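Local coordinates for cycloalternan-forming enzyme (Listeria monocytogenes serovar 1/2a, PDB 5F7U), which belongs to glycoside hydrolase family 31, joining a TIM-barrel domain to several beta domains, among them a family 6 carbohydrate-binding module, and binds glycans at several separate sites, at residues G809-Q814 with Y910-Q915; T881-V886 with N916-K921; A954-G959 with T963-G968. The protein carries 1 engineered substitution. One frame throughout, in Å; residues are numbered along the deposited sequence.

Contact 1. Residues G809-Q814 with Y910-Q915; sequences GYQLGQ and YYDTVQ
Gln811 reaches across to Asp912 and Gln915 with its terminal amide, and the whole contact hangs on that one group. The first torsion turns CG beside the backbone N, anti to the carbonyl carbon, and a bend at the second (chi2 -75°) swings the amide toward the other segment. CB, CG and CD meet nothing in 910-915 and only carry the amide across; the side chain rests on Tyr919 of strand 917-922. NE2 gives a hydrogen to Asp912 OD2 over 3.2 Å, a bent bond at 140°. The acceptor lies almost in the amide plane of Gln811, whereas NE2 meets the carboxylate on its syn side, some 21° out of plane. OE1 is 3.8 Å from Gln915 NE2, and a water fills in for the missing direct bond: it donates to Gln811 OE1 at 2.8 Å and accepts from Gln915 NE2 at the same distance. Gln915 NE2 also binds the carbonyl O of Trp772.

Asp912 is gripped at its second oxygen as well. OD1 takes the backbone N of Gln915 at 3.2 Å, from above the carboxylate plane, and that of Val914 weakly, an Asx motif at the turn where the chain leaves the strand. On the near side, Gln811 N donates to Gln814 OE1 at 2.9 Å, holding its own loop folded.

That loop follows strand 801-806, one outermost strand of a five-stranded mixed sheet, and Asp912 ends strand 908-912, the other. Tyr810 packs on helix 899-904, and Asn700, closing helix 687-700, holds Gly813 N and Gln814 O.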
loop_
_atom_site.group_PDB
_atom_site.type_symbol
_atom_site.label_atom_id
_atom_site.label_comp_id
_atom_site.label_asym_id
_atom_site.label_seq_id
_atom_site.Cartn_x
_atom_site.Cartn_y
_atom_site.Cartn_z
ATOM N N GLY A 809 28.871 11.250 13.633
ATOM C CA GLY A 809 29.563 10.550 12.554
ATOM C C GLY A 809 29.075 10.965 11.172
ATOM O O GLY A 809 29.801 10.843 10.186
ATOM N N TYR A 810 27.831 11.440 11.097
ATOM C CA TYR A 810 27.248 11.987 9.865
ATOM C C TYR A 810 27.190 11.016 8.658
ATOM O O TYR A 810 27.122 11.453 7.509
ATOM C CB TYR A 810 27.959 13.308 9.490
ATOM C CG TYR A 810 27.496 14.502 10.299
ATOM C CD1 TYR A 810 26.259 15.110 10.032
ATOM C CD2 TYR A 810 28.286 15.034 11.317
ATOM C CE1 TYR A 810 25.828 16.209 10.756
ATOM C CE2 TYR A 810 27.861 16.144 12.045
ATOM C CZ TYR A 810 26.634 16.724 11.758
ATOM O OH TYR A 810 26.219 17.824 12.484
ATOM N N GLN A 811 27.224 9.714 8.923
ATOM C CA GLN A 811 27.026 8.728 7.858
ATOM C C GLN A 811 25.679 8.037 8.036
ATOM O O GLN A 811 25.218 7.876 9.160
ATOM C CB GLN A 811 28.136 7.678 7.864
ATOM C CG GLN A 811 29.548 8.274 7.671
ATOM C CD GLN A 811 29.825 8.707 6.231
ATOM O OE1 GLN A 811 29.538 7.961 5.298
ATOM N NE2 GLN A 811 30.396 9.914 6.039
ATOM N N LEU A 812 25.075 7.615 6.927
ATOM C CA LEU A 812 23.868 6.789 6.992
ATOM C C LEU A 812 24.199 5.465 7.677
ATOM O O LEU A 812 25.284 4.924 7.493
ATOM C CB LEU A 812 23.304 6.545 5.591
ATOM C CG LEU A 812 22.705 7.773 4.909
ATOM C CD1 LEU A 812 22.422 7.435 3.453
ATOM C CD2 LEU A 812 21.444 8.253 5.623
ATOM N N GLY A 813 23.284 4.972 8.499
ATOM C CA GLY A 813 23.486 3.698 9.184
ATOM C C GLY A 813 24.154 3.777 10.551
ATOM O O GLY A 813 24.673 2.779 11.036
ATOM N N GLN A 814 24.135 4.965 11.164
ATOM C CA GLN A 814 24.685 5.168 12.506
ATOM C C GLN A 814 23.556 5.457 13.485
ATOM O O GLN A 814 22.691 6.294 13.214
ATOM C CB GLN A 814 25.735 6.290 12.494
ATOM C CG GLN A 814 26.878 5.966 11.547
ATOM C CD GLN A 814 27.923 7.044 11.470
ATOM O OE1 GLN A 814 27.608 8.241 11.431
ATOM N NE2 GLN A 814 29.185 6.625 11.433
ATOM N N TYR A 910 32.515 21.809 6.280
ATOM C CA TYR A 910 33.466 20.708 6.177
ATOM C C TYR A 910 33.193 19.989 4.870
ATOM O O TYR A 910 32.036 19.899 4.453
ATOM C CB TYR A 910 33.299 19.759 7.370
ATOM C CG TYR A 910 33.994 18.416 7.222
ATOM C CD1 TYR A 910 35.378 18.291 7.427
ATOM C CD2 TYR A 910 33.268 17.266 6.879
ATOM C CE1 TYR A 910 36.014 17.059 7.292
ATOM C CE2 TYR A 910 33.898 16.028 6.738
ATOM C CZ TYR A 910 35.263 15.932 6.941
ATOM O OH TYR A 910 35.878 14.711 6.805
ATOM N N TYR A 911 34.232 19.452 4.237
ATOM C CA TYR A 911 34.040 18.728 2.977
ATOM C C TYR A 911 34.411 17.259 3.117
ATOM O O TYR A 911 35.550 16.927 3.439
ATOM C CB TYR A 911 34.811 19.399 1.824
ATOM C CG TYR A 911 34.508 18.786 0.476
ATOM C CD1 TYR A 911 33.269 19.003 -0.145
ATOM C CD2 TYR A 911 35.444 17.969 -0.179
ATOM C CE1 TYR A 911 32.985 18.437 -1.369
ATOM C CE2 TYR A 911 35.152 17.391 -1.417
ATOM C CZ TYR A 911 33.924 17.636 -2.000
ATOM O OH TYR A 911 33.607 17.092 -3.222
ATOM N N ASP A 912 33.427 16.388 2.884
ATOM C CA ASP A 912 33.601 14.943 2.906
ATOM C C ASP A 912 34.035 14.528 1.499
ATOM O O ASP A 912 33.215 14.482 0.587
ATOM C CB ASP A 912 32.261 14.297 3.307
ATOM C CG ASP A 912 32.291 12.768 3.354
ATOM O OD1 ASP A 912 33.209 12.111 2.810
ATOM O OD2 ASP A 912 31.342 12.215 3.965
ATOM N N THR A 913 35.327 14.227 1.328
ATOM C CA THR A 913 35.866 13.869 -0.003
ATOM C C THR A 913 35.391 12.496 -0.531
ATOM O O THR A 913 35.413 12.254 -1.744
ATOM C CB THR A 913 37.410 13.903 -0.045
ATOM O OG1 THR A 913 37.932 12.822 0.730
ATOM C CG2 THR A 913 37.949 15.217 0.510
ATOM N N VAL A 914 34.983 11.604 0.377
ATOM C CA VAL A 914 34.556 10.241 0.004
ATOM C C VAL A 914 33.169 10.279 -0.626
ATOM O O VAL A 914 32.923 9.609 -1.633
ATOM C CB VAL A 914 34.588 9.269 1.213
ATOM C CG1 VAL A 914 33.952 7.917 0.880
ATOM C CG2 VAL A 914 36.028 9.055 1.653
ATOM N N GLN A 915 32.307 11.104 -0.042
ATOM C CA GLN A 915 30.897 11.228 -0.438
ATOM C C GLN A 915 30.644 12.402 -1.374
ATOM O O GLN A 915 29.551 12.506 -1.942
ATOM C CB GLN A 915 30.019 11.383 0.813
ATOM C CG GLN A 915 30.013 10.156 1.739
ATOM C CD GLN A 915 29.209 8.994 1.172
ATOM O OE1 GLN A 915 28.240 9.200 0.447
ATOM N NE2 GLN A 915 29.598 7.773 1.514
HETATM O O HOH W 1 31.603 7.342 3.462
#

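Contact 2. Residues T881-V886 with N916-K921; sequences TEPTSV and NLTYVK
Pro883 and Thr918 point straight at each other, tip to tip, and so, one step further along, do Val886 and Val920. In the first pair the far edge of the proline ring is pushed against both branches of the threonine. Pro883 CG sits only 3.4 Å from Thr918 CG2, tighter than usual van der Waals contact, and Pro883 CD lies 3.3 Å from Thr918 OG1. A chi1 of -53° is what sets the two branches side by side toward the ring, with OG1 beside the backbone N and CG2 anti to it. The hydroxyl finds its polar partner in Ser880 OG.

Pro883 lies just before strand 885-888, which with Val886 belongs to a six-stranded antiparallel sheet; Thr918 and Val920 lie on 917-922, in the five-stranded mixed one. The two sheets pack face to face as a beta sandwich. A G1 bulge, with Asn916 and Leu917 both facing Asp912, leads into strand 917-922.

Between the sheets, Val886 CG1 points at the fork of Val920, 3.9 Å from Val920 CG1 and equally far from Val920 CG2. Leu933 and Ile931 of strand 929-934 touch Thr918 and Val920 respectively, and Val936 lies against Pro883.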
loop_
_atom_site.group_PDB
_atom_site.type_symbol
_atom_site.label_atom_id
_atom_site.label_comp_id
_atom_site.label_asym_id
_atom_site.label_seq_id
_atom_site.Cartn_x
_atom_site.Cartn_y
_atom_site.Cartn_z
ATOM N N THR A 881 31.200 19.730 -5.543
ATOM C CA THR A 881 32.647 19.801 -5.312
ATOM C C THR A 881 32.930 20.703 -4.104
ATOM O O THR A 881 32.021 21.352 -3.581
ATOM C CB THR A 881 33.404 20.321 -6.540
ATOM O OG1 THR A 881 32.925 21.633 -6.856
ATOM C CG2 THR A 881 33.209 19.377 -7.719
ATOM N N GLU A 882 34.194 20.757 -3.687
ATOM C CA GLU A 882 34.582 21.518 -2.495
ATOM C C GLU A 882 34.458 23.033 -2.679
ATOM O O GLU A 882 35.073 23.578 -3.594
ATOM C CB GLU A 882 36.016 21.184 -2.095
ATOM C CG GLU A 882 36.417 21.794 -0.755
ATOM C CD GLU A 882 37.741 21.267 -0.228
ATOM O OE1 GLU A 882 38.477 20.623 -0.997
ATOM O OE2 GLU A 882 38.050 21.508 0.957
ATOM N N PRO A 883 33.710 23.719 -1.786
ATOM C CA PRO A 883 33.623 25.186 -1.872
ATOM C C PRO A 883 34.948 25.894 -1.641
ATOM O O PRO A 883 35.859 25.337 -1.003
ATOM C CB PRO A 883 32.678 25.562 -0.717
ATOM C CG PRO A 883 31.965 24.317 -0.361
ATOM C CD PRO A 883 32.939 23.202 -0.636
ATOM N N THR A 884 35.038 27.115 -2.155
ATOM C CA THR A 884 36.144 28.011 -1.823
ATOM C C THR A 884 35.809 28.855 -0.590
ATOM O O THR A 884 36.708 29.311 0.114
ATOM C CB THR A 884 36.523 28.919 -3.006
ATOM O OG1 THR A 884 35.362 29.605 -3.479
ATOM C CG2 THR A 884 37.103 28.085 -4.144
ATOM N N SER A 885 34.518 29.077 -0.353
ATOM C CA SER A 885 34.024 29.694 0.879
ATOM C C SER A 885 32.555 29.380 1.055
ATOM O O SER A 885 31.869 28.990 0.099
ATOM C CB SER A 885 34.235 31.211 0.876
ATOM O OG SER A 885 33.426 31.834 -0.105
ATOM N N VAL A 886 32.077 29.530 2.289
ATOM C CA VAL A 886 30.648 29.397 2.593
ATOM C C VAL A 886 30.272 30.593 3.451
ATOM O O VAL A 886 30.991 30.923 4.379
ATOM C CB VAL A 886 30.308 28.069 3.312
ATOM C CG1 VAL A 886 28.816 27.975 3.629
ATOM C CG2 VAL A 886 30.708 26.875 2.451
ATOM N N ASN A 916 31.647 13.279 -1.527
ATOM C CA ASN A 916 31.492 14.547 -2.238
ATOM C C ASN A 916 30.329 15.375 -1.698
ATOM O O ASN A 916 29.450 15.833 -2.431
ATOM C CB ASN A 916 31.414 14.318 -3.756
ATOM C CG ASN A 916 32.688 13.719 -4.314
ATOM O OD1 ASN A 916 33.783 14.283 -4.152
ATOM N ND2 ASN A 916 32.556 12.576 -4.981
ATOM N N LEU A 917 30.307 15.509 -0.375
ATOM C CA LEU A 917 29.294 16.306 0.300
ATOM C C LEU A 917 29.935 17.439 1.069
ATOM O O LEU A 917 30.886 17.215 1.816
ATOM C CB LEU A 917 28.505 15.446 1.288
ATOM C CG LEU A 917 27.652 14.312 0.705
ATOM C CD1 LEU A 917 27.146 13.459 1.852
ATOM C CD2 LEU A 917 26.481 14.874 -0.088
ATOM N N THR A 918 29.399 18.644 0.868
ATOM C CA THR A 918 29.740 19.799 1.696
ATOM C C THR A 918 28.811 19.891 2.911
ATOM O O THR A 918 27.598 20.061 2.760
ATOM C CB THR A 918 29.664 21.114 0.911
ATOM O OG1 THR A 918 30.463 21.006 -0.278
ATOM C CG2 THR A 918 30.218 22.258 1.771
ATOM N N TYR A 919 29.391 19.825 4.107
ATOM C CA TYR A 919 28.608 19.993 5.332
ATOM C C TYR A 919 28.602 21.468 5.693
ATOM O O TYR A 919 29.661 22.095 5.668
ATOM C CB TYR A 919 29.222 19.235 6.518
ATOM C CG TYR A 919 29.323 17.711 6.448
ATOM C CD1 TYR A 919 29.255 17.010 5.234
ATOM C CD2 TYR A 919 29.585 16.982 7.608
ATOM C CE1 TYR A 919 29.390 15.630 5.193
ATOM C CE2 TYR A 919 29.738 15.601 7.572
ATOM C CZ TYR A 919 29.639 14.935 6.365
ATOM O OH TYR A 919 29.792 13.575 6.323
ATOM N N VAL A 920 27.430 22.016 6.030
ATOM C CA VAL A 920 27.327 23.417 6.493
ATOM C C VAL A 920 26.495 23.457 7.778
ATOM O O VAL A 920 25.321 23.077 7.768
ATOM C CB VAL A 920 26.699 24.359 5.430
ATOM C CG1 VAL A 920 26.631 25.800 5.944
ATOM C CG2 VAL A 920 27.485 24.324 4.118
ATOM N N LYS A 921 27.112 23.895 8.874
ATOM C CA LYS A 921 26.413 24.032 10.144
ATOM C C LYS A 921 25.935 25.464 10.333
ATOM O O LYS A 921 26.739 26.399 10.273
ATOM C CB LYS A 921 27.317 23.623 11.310
ATOM C CG LYS A 921 26.635 23.651 12.674
ATOM C CD LYS A 921 27.599 23.189 13.757
ATOM C CE LYS A 921 27.774 21.678 13.774
ATOM N NZ LYS A 921 28.545 21.232 14.977
#

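Contact 3. Residues A954-G959 with T963-G968; sequences ASDHAG and TGFVAG. With MG (magnesium ion), chain G; GLC (alpha-D-glucopyranose), chain D; GLC (alpha-D-glucopyranose), chain B.
Ala954 and Phe965 hold each other by backbone and side chain together. Ala954 N donates to Phe965 O at 2.9 Å, and Phe965 N returns a bond to Ala954 O at 3.0 Å, both meeting the carbonyl nearly end-on. The same Ala954 O stands 3.5 Å above the centre of the Phe965 ring, because chi1 of 51° places the ring between the backbone N and carbonyl carbon and folds it back beneath the partner chain. Gly964 CA adds a CA-H...O contact to that oxygen. On the ring itself, Ala954 CB touches Phe965 CE1 at 3.7 Å, and Asp956 OD1 comes to the edge, 3.4 Å from Phe965 CZ, its carboxylate turned 26° from the ring plane. His957 O lies obliquely against the ring, buried and with no polar partner in the model.

This antiparallel hydrogen-bonded pair joins strands 953-954 and 965-968 in the family 6 carbohydrate-binding module, a beta sandwich of the jelly-roll kind, and both flanks of the loop between them carry binding groups. On one, His957 NE2 and O2 of the alpha-D-glucopyranose of chain D share a hydrogen bond of 2.8 Å lying in the imidazole plane. On the other, Thr963 OG1 is paired with O3 of the alpha-D-glucopyranose of chain B at 2.7 Å. Next to Thr963, Gly964 O binds the magnesium ion at 2.2 Å.

Further out, Asp1024 OD1 is hydrogen-bonded to His957 ND1, which helps to fix the rotation of the imidazole. Glu942, Glu944, Thr961 and Asp1057 complete the protein's share of the metal site, and Trp1026 meets the Phe965 ring edge-to-face.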
loop_
_atom_site.group_PDB
_atom_site.type_symbol
_atom_site.label_atom_id
_atom_site.label_comp_id
_atom_site.label_asym_id
_atom_site.label_seq_id
_atom_site.Cartn_x
_atom_site.Cartn_y
_atom_site.Cartn_z
ATOM N N ALA A 954 42.349 1.393 -7.531
ATOM C CA ALA A 954 43.263 1.399 -6.385
ATOM C C ALA A 954 43.020 2.609 -5.473
ATOM O O ALA A 954 42.230 3.504 -5.794
ATOM C CB ALA A 954 44.717 1.341 -6.854
ATOM N N SER A 955 43.688 2.613 -4.322
ATOM C CA SER A 955 43.561 3.695 -3.351
ATOM C C SER A 955 44.865 3.911 -2.586
ATOM O O SER A 955 44.853 4.409 -1.455
ATOM C CB SER A 955 42.392 3.420 -2.396
ATOM O OG SER A 955 42.551 2.168 -1.745
ATOM N N ASP A 956 45.984 3.564 -3.230
ATOM C CA ASP A 956 47.308 3.564 -2.585
ATOM C C ASP A 956 48.131 4.854 -2.776
ATOM O O ASP A 956 49.354 4.878 -2.506
ATOM C CB ASP A 956 48.102 2.321 -3.022
ATOM C CG ASP A 956 48.426 2.302 -4.524
ATOM O OD1 ASP A 956 47.726 2.957 -5.337
ATOM O OD2 ASP A 956 49.396 1.601 -4.892
ATOM N N HIS A 957 47.464 5.903 -3.252
ATOM C CA HIS A 957 48.012 7.259 -3.256
ATOM C C HIS A 957 46.942 8.213 -2.749
ATOM O O HIS A 957 45.864 8.323 -3.350
ATOM C CB HIS A 957 48.497 7.654 -4.648
ATOM C CG HIS A 957 49.597 6.784 -5.164
ATOM N ND1 HIS A 957 50.895 6.879 -4.706
ATOM C CD2 HIS A 957 49.591 5.784 -6.076
ATOM C CE1 HIS A 957 51.643 5.977 -5.319
ATOM N NE2 HIS A 957 50.878 5.308 -6.164
ATOM N N ALA A 958 47.245 8.878 -1.635
ATOM C CA ALA A 958 46.335 9.808 -0.952
ATOM C C ALA A 958 45.877 10.984 -1.823
ATOM O O ALA A 958 46.584 11.398 -2.747
ATOM C CB ALA A 958 47.008 10.344 0.304
ATOM N N GLY A 959 44.689 11.503 -1.516
ATOM C CA GLY A 959 44.219 12.771 -2.075
ATOM C C GLY A 959 43.113 12.682 -3.107
ATOM O O GLY A 959 42.620 13.704 -3.557
ATOM N N THR A 963 36.126 6.773 -3.450
ATOM C CA THR A 963 36.805 5.681 -2.740
ATOM C C THR A 963 38.193 5.340 -3.287
ATOM O O THR A 963 38.906 4.512 -2.703
ATOM C CB THR A 963 35.949 4.396 -2.729
ATOM O OG1 THR A 963 35.725 3.957 -4.080
ATOM C CG2 THR A 963 34.613 4.629 -2.009
ATOM N N GLY A 964 38.570 5.967 -4.399
ATOM C CA GLY A 964 39.880 5.735 -5.022
ATOM C C GLY A 964 39.983 6.333 -6.416
ATOM O O GLY A 964 39.497 7.453 -6.678
ATOM N N PHE A 965 40.613 5.555 -7.297
ATOM C CA PHE A 965 40.938 5.956 -8.665
ATOM C C PHE A 965 41.134 4.718 -9.534
ATOM O O PHE A 965 41.349 3.617 -9.015
ATOM C CB PHE A 965 42.200 6.843 -8.693
ATOM C CG PHE A 965 43.380 6.266 -7.942
ATOM C CD1 PHE A 965 44.236 5.348 -8.556
ATOM C CD2 PHE A 965 43.651 6.664 -6.621
ATOM C CE1 PHE A 965 45.339 4.841 -7.882
ATOM C CE2 PHE A 965 44.747 6.140 -5.934
ATOM C CZ PHE A 965 45.589 5.230 -6.566
ATOM N N VAL A 966 41.088 4.912 -10.847
ATOM C CA VAL A 966 41.422 3.874 -11.816
ATOM C C VAL A 966 42.944 3.902 -12.004
ATOM O O VAL A 966 43.508 4.966 -12.266
ATOM C CB VAL A 966 40.655 4.107 -13.137
ATOM C CG1 VAL A 966 41.184 3.223 -14.254
ATOM C CG2 VAL A 966 39.177 3.837 -12.920
ATOM N N ALA A 967 43.602 2.750 -11.853
ATOM C CA ALA A 967 45.081 2.700 -11.798
ATOM C C ALA A 967 45.767 2.287 -13.107
ATOM O O ALA A 967 45.398 1.265 -13.713
ATOM C CB ALA A 967 45.528 1.780 -10.671
ATOM N N GLY A 968 46.780 3.060 -13.522
ATOM C CA GLY A 968 47.637 2.691 -14.675
ATOM C C GLY A 968 46.961 3.031 -16.001
ATOM O O GLY A 968 47.353 3.989 -16.680
HETATM MG MG MG G . 37.975 8.908 -7.336
HETATM C C1 GLC D . 53.276 3.331 -10.037
HETATM C C2 GLC D . 52.173 3.948 -9.165
HETATM C C3 GLC D . 50.780 3.464 -9.595
HETATM C C4 GLC D . 50.542 3.682 -11.091
HETATM C C5 GLC D . 51.667 2.979 -11.857
HETATM C C6 GLC D . 51.545 3.117 -13.364
HETATM O O1 GLC D . 53.493 1.940 -9.715
HETATM O O2 GLC D . 52.374 3.627 -7.786
HETATM O O3 GLC D . 49.795 4.121 -8.803
HETATM O O4 GLC D . 49.257 3.162 -11.465
HETATM O O5 GLC D . 52.953 3.491 -11.436
HETATM O O6 GLC D . 52.631 2.379 -13.931
HETATM C C1 GLC B . 33.317 0.283 -7.026
HETATM C C2 GLC B . 34.299 0.972 -6.067
HETATM C C3 GLC B . 33.920 0.719 -4.604
HETATM C C4 GLC B . 32.476 1.122 -4.311
HETATM C C5 GLC B . 31.557 0.456 -5.335
HETATM C C6 GLC B . 30.109 0.893 -5.195
HETATM O O2 GLC B . 35.641 0.550 -6.333
HETATM O O3 GLC B . 34.778 1.469 -3.749
HETATM O O4 GLC B . 32.101 0.709 -2.986
HETATM O O5 GLC B . 31.989 0.729 -6.685
HETATM O O6 GLC B . 29.401 0.140 -6.188
#

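Overall arrangement
Running from the N terminus, contact 1 opens in the loop after strand 801-806 and closes almost a hundred residues later at the end of strand 908-912. Contact 2 opens inside that span, at 881-886, and closes beyond it at 916-921, so the two cross along the chain. They also touch: strands 908-912 and 917-922 are neighbours in one sheet, with Tyr910 O facing Tyr919 N at 2.7 Å. Contact 1 ties a loop beside the sheet to its edge, whereas contact 2 joins that sheet to the one stacked on it. Contact 3 follows in series, a short local closure in the carbohydrate-binding module, its centre about 19 Å from that of contact 1.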